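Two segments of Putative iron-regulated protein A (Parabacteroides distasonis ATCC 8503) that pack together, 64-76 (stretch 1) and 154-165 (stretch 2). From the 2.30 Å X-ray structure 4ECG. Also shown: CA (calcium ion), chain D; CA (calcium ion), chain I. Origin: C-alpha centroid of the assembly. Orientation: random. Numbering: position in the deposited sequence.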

# COMPACT_ATOMS: atom_id res chain seq x y z
N LYS A 64 -15.83 -3.45 20.17
CA LYS A 64 -16.79 -4.44 20.63
C LYS A 64 -16.01 -5.60 21.29
O LYS A 64 -16.37 -6.08 22.37
N PHE A 65 -14.93 -6.04 20.65
CA PHE A 65 -14.03 -6.98 21.32
C PHE A 65 -13.43 -6.47 22.64
O PHE A 65 -13.44 -7.18 23.65
N ILE A 66 -12.86 -5.27 22.65
CA ILE A 66 -12.28 -4.77 23.91
C ILE A 66 -13.29 -4.84 25.04
O ILE A 66 -12.99 -5.40 26.10
N ALA A 67 -14.52 -4.39 24.77
CA ALA A 67 -15.63 -4.42 25.74
C ALA A 67 -16.03 -5.81 26.25
O ALA A 67 -16.51 -5.93 27.40
N SER A 68 -15.81 -6.88 25.47
CA SER A 68 -16.44 -8.22 25.83
C SER A 68 -15.50 -9.34 26.20
O SER A 68 -15.85 -10.22 26.98
N GLY A 69 -14.33 -9.36 25.57
CA GLY A 69 -13.41 -10.48 25.68
C GLY A 69 -13.84 -11.70 24.86
O GLY A 69 -13.26 -12.75 25.01
N SER A 70 -14.81 -11.53 23.97
CA SER A 70 -15.38 -12.63 23.20
C SER A 70 -14.43 -13.08 22.10
O SER A 70 -13.93 -12.25 21.35
N LYS A 71 -14.19 -14.38 22.03
CA LYS A 71 -13.51 -15.03 20.88
C LYS A 71 -14.18 -14.74 19.49
O LYS A 71 -13.50 -14.51 18.55
N ASN A 72 -15.50 -14.72 19.39
CA ASN A 72 -16.15 -14.36 18.13
C ASN A 72 -15.91 -12.89 17.73
O ASN A 72 -15.66 -12.62 16.53
N ASP A 73 -15.92 -11.99 18.73
CA ASP A 73 -15.68 -10.56 18.52
C ASP A 73 -14.24 -10.31 18.06
O ASP A 73 -14.00 -9.46 17.23
N LEU A 74 -13.31 -11.08 18.60
CA LEU A 74 -11.93 -11.08 18.18
C LEU A 74 -11.79 -11.51 16.73
O LEU A 74 -11.19 -10.77 15.93
N ALA A 75 -12.32 -12.70 16.40
CA ALA A 75 -12.32 -13.19 15.01
C ALA A 75 -12.86 -12.13 14.07
O ALA A 75 -12.27 -11.91 12.98
N ASP A 76 -13.95 -11.44 14.48
CA ASP A 76 -14.56 -10.34 13.65
C ASP A 76 -13.61 -9.12 13.52
O ASP A 76 -13.53 -8.50 12.44
N MSE A 154 -0.98 -7.75 18.09
CA MSE A 154 -1.86 -8.00 19.23
C MSE A 154 -3.11 -8.80 18.88
O MSE A 154 -3.70 -9.39 19.77
N LEU A 155 -3.54 -8.81 17.62
CA LEU A 155 -4.77 -9.51 17.23
C LEU A 155 -4.55 -10.96 16.75
O LEU A 155 -5.46 -11.80 16.80
N PHE A 156 -3.35 -11.23 16.27
CA PHE A 156 -3.03 -12.39 15.48
C PHE A 156 -1.81 -13.15 16.06
O PHE A 156 -0.90 -12.55 16.60
N LEU A 157 -1.80 -14.46 15.90
CA LEU A 157 -0.60 -15.24 16.19
C LEU A 157 -0.40 -16.26 15.07
O LEU A 157 -1.25 -17.13 14.80
N ASP A 158 0.75 -16.16 14.43
CA ASP A 158 1.07 -16.97 13.27
C ASP A 158 -0.11 -17.36 12.33
O ASP A 158 -0.34 -18.52 12.04
N GLY A 159 -0.82 -16.36 11.85
CA GLY A 159 -1.85 -16.55 10.87
C GLY A 159 -3.28 -16.59 11.37
O GLY A 159 -4.21 -16.53 10.58
N GLU A 160 -3.47 -16.67 12.67
CA GLU A 160 -4.78 -16.94 13.20
C GLU A 160 -5.10 -15.89 14.21
O GLU A 160 -4.20 -15.32 14.81
N PRO A 161 -6.40 -15.72 14.51
CA PRO A 161 -6.75 -15.00 15.71
C PRO A 161 -6.00 -15.51 16.87
O PRO A 161 -5.80 -16.71 17.04
N ARG A 162 -5.53 -14.57 17.67
CA ARG A 162 -4.79 -14.88 18.89
C ARG A 162 -5.63 -15.73 19.79
O ARG A 162 -6.86 -15.60 19.80
N ASP A 163 -5.00 -16.62 20.53
CA ASP A 163 -5.82 -17.42 21.44
C ASP A 163 -5.89 -16.74 22.83
O ASP A 163 -4.86 -16.51 23.51
N LEU A 164 -7.10 -16.41 23.27
CA LEU A 164 -7.25 -15.59 24.49
C LEU A 164 -6.80 -16.26 25.81
O LEU A 164 -6.51 -15.54 26.78
N GLU A 165 -6.69 -17.60 25.84
CA GLU A 165 -6.20 -18.33 27.05
C GLU A 165 -4.71 -18.75 26.83
O GLU A 165 -3.93 -18.61 27.72

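The contact is small and apolar, with no hydrogen bond crossing it, and the closest contacts are between apolar side chains or from leucine methyls to backbone oxygens. Leu74 and Leu164 both point toward the opposite stretch and bury the most. Leu74, t at chi1 and p at chi2, splits its methyls: CD1 lies 3.6 Å from Leu155 CD2, while CD2 sits 3.9 Å from Leu164 CD2 and 3.4 Å from the backbone O of Arg162. Leu164 takes the other common leucine pairing, m then t. Leu164 CD2 meets the edge of the Phe65 ring (chi1 t), 3.7 Å from Phe65 CZ, and Leu164 CD1 fits at the break between helices, 3.4 Å from Gly69 O. Gly69 has positive phi, which favours glycine. Leu155, also m,t, starts sideways, but its end comes nearer Leu74. At the margin, Pro161 CG rests 4.3 Å from Ala75 CA.

Polar groups brace each stretch separately. Ser70, chi1 t, points away from the contact and caps the second helix, its OG accepting from Asp73 N at 3.2 Å. Arg162 runs extended, all t through chi3, and its NH1 donates to Met154 O at 2.9 Å. Asp163 and Glu165, flanking Leu164 in sequence, share the calcium ion of chain D, with Asp163 OD1 and Glu165 OE1 each 2.3 Å from it; three waters also bind this ion. Glu160 OE1 lies 2.7 Å from the calcium ion of chain I, which also binds water 1, whose O donates to Pro161 O at 2.7 Å.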

# COMPACT_ATOMS: atom_id res chain seq x y z
CB LYS A 64 -17.64 -4.87 19.45
CG LYS A 64 -18.46 -6.12 19.62
CD LYS A 64 -19.22 -6.43 18.31
CE LYS A 64 -20.34 -7.44 18.54
NZ LYS A 64 -21.24 -7.59 17.38
CB PHE A 65 -12.86 -7.39 20.44
CG PHE A 65 -11.79 -8.14 21.18
CD1 PHE A 65 -12.06 -9.37 21.72
CD2 PHE A 65 -10.53 -7.62 21.35
CE1 PHE A 65 -11.10 -10.07 22.47
CE2 PHE A 65 -9.56 -8.32 22.04
CZ PHE A 65 -9.84 -9.55 22.60
CB ILE A 66 -11.64 -3.39 23.77
CG1 ILE A 66 -10.36 -3.55 22.92
CG2 ILE A 66 -11.33 -2.81 25.15
CD1 ILE A 66 -9.74 -2.25 22.44
CB ALA A 67 -16.87 -3.64 25.21
CB SER A 68 -17.19 -8.77 24.62
OG SER A 68 -16.27 -8.98 23.53
CB SER A 70 -16.72 -12.20 22.58
OG SER A 70 -17.12 -13.07 21.55
CB LYS A 71 -13.33 -16.54 21.19
CG LYS A 71 -13.30 -17.51 20.01
CD LYS A 71 -12.99 -18.96 20.43
CE LYS A 71 -13.85 -20.01 19.69
NZ LYS A 71 -13.30 -20.34 18.34
CB ASN A 72 -17.66 -14.70 18.12
CG ASN A 72 -17.94 -16.19 18.30
OD1 ASN A 72 -17.09 -17.02 18.03
ND2 ASN A 72 -19.10 -16.51 18.80
CB ASP A 73 -16.00 -9.73 19.77
CG ASP A 73 -17.48 -9.73 20.11
OD1 ASP A 73 -18.31 -10.24 19.33
OD2 ASP A 73 -17.83 -9.21 21.18
CB LEU A 74 -11.08 -11.99 19.07
CG LEU A 74 -9.54 -11.98 18.76
CD1 LEU A 74 -8.86 -10.60 18.78
CD2 LEU A 74 -8.79 -12.85 19.72
CB ALA A 75 -13.12 -14.51 14.86
CB ASP A 76 -15.91 -9.85 14.19
CG ASP A 76 -17.08 -10.85 13.97
OD1 ASP A 76 -16.91 -11.89 13.28
OD2 ASP A 76 -18.19 -10.56 14.49
CB MSE A 154 -2.28 -6.67 19.87
CG MSE A 154 -1.13 -5.82 20.39
SE MSE A 154 -1.65 -4.00 20.93
CE MSE A 154 0.07 -3.54 21.65
CB LEU A 155 -5.47 -8.72 16.12
CG LEU A 155 -6.12 -7.43 16.52
CD1 LEU A 155 -6.58 -6.70 15.25
CD2 LEU A 155 -7.28 -7.66 17.49
CB PHE A 156 -2.64 -11.99 14.03
CG PHE A 156 -3.78 -11.51 13.19
CD1 PHE A 156 -4.64 -12.42 12.54
CD2 PHE A 156 -3.99 -10.16 12.98
CE1 PHE A 156 -5.67 -11.99 11.75
CE2 PHE A 156 -5.02 -9.72 12.16
CZ PHE A 156 -5.87 -10.63 11.57
CB LEU A 157 -0.72 -15.93 17.53
CG LEU A 157 0.50 -16.70 18.05
CD1 LEU A 157 1.67 -15.73 18.22
CD2 LEU A 157 0.11 -17.38 19.38
CB ASP A 158 1.92 -18.18 13.69
CG ASP A 158 3.24 -18.26 12.92
OD1 ASP A 158 3.46 -17.55 11.87
OD2 ASP A 158 4.10 -19.01 13.39
CB GLU A 160 -4.79 -18.31 13.91
CG GLU A 160 -4.62 -19.49 12.98
CD GLU A 160 -4.89 -20.85 13.62
OE1 GLU A 160 -4.85 -20.96 14.87
OE2 GLU A 160 -5.14 -21.79 12.85
CB PRO A 161 -8.22 -15.28 15.84
CG PRO A 161 -8.68 -15.36 14.40
CD PRO A 161 -7.60 -16.21 13.82
CB ARG A 162 -4.40 -13.57 19.58
CG ARG A 162 -3.80 -13.68 20.96
CD ARG A 162 -3.45 -12.29 21.36
NE ARG A 162 -2.81 -12.15 22.65
CZ ARG A 162 -2.27 -11.01 23.06
NH1 ARG A 162 -2.29 -9.94 22.26
NH2 ARG A 162 -1.71 -10.93 24.27
CB ASP A 163 -5.33 -18.87 21.50
CG ASP A 163 -6.22 -19.76 22.36
OD1 ASP A 163 -7.25 -20.28 21.82
OD2 ASP A 163 -5.87 -19.89 23.57
CB LEU A 164 -8.65 -15.03 24.57
CG LEU A 164 -8.99 -14.07 23.41
CD1 LEU A 164 -10.51 -13.88 23.36
CD2 LEU A 164 -8.30 -12.72 23.56
CB GLU A 165 -7.09 -19.55 27.36
CG GLU A 165 -8.62 -19.26 27.43
CD GLU A 165 -9.30 -18.96 26.07
OE1 GLU A 165 -8.98 -19.63 25.05
OE2 GLU A 165 -10.19 -18.07 25.98
CA CA D . -8.40 -21.28 23.60
CA CA I . -6.83 -20.84 16.67
O HOH W 1 -5.04 -19.21 17.64
O HOH W 2 -10.58 -20.59 22.29
O HOH W 3 -9.53 -22.40 25.22
O HOH W 4 -6.44 -22.03 24.36
O HOH W 5 -4.86 -21.84 17.80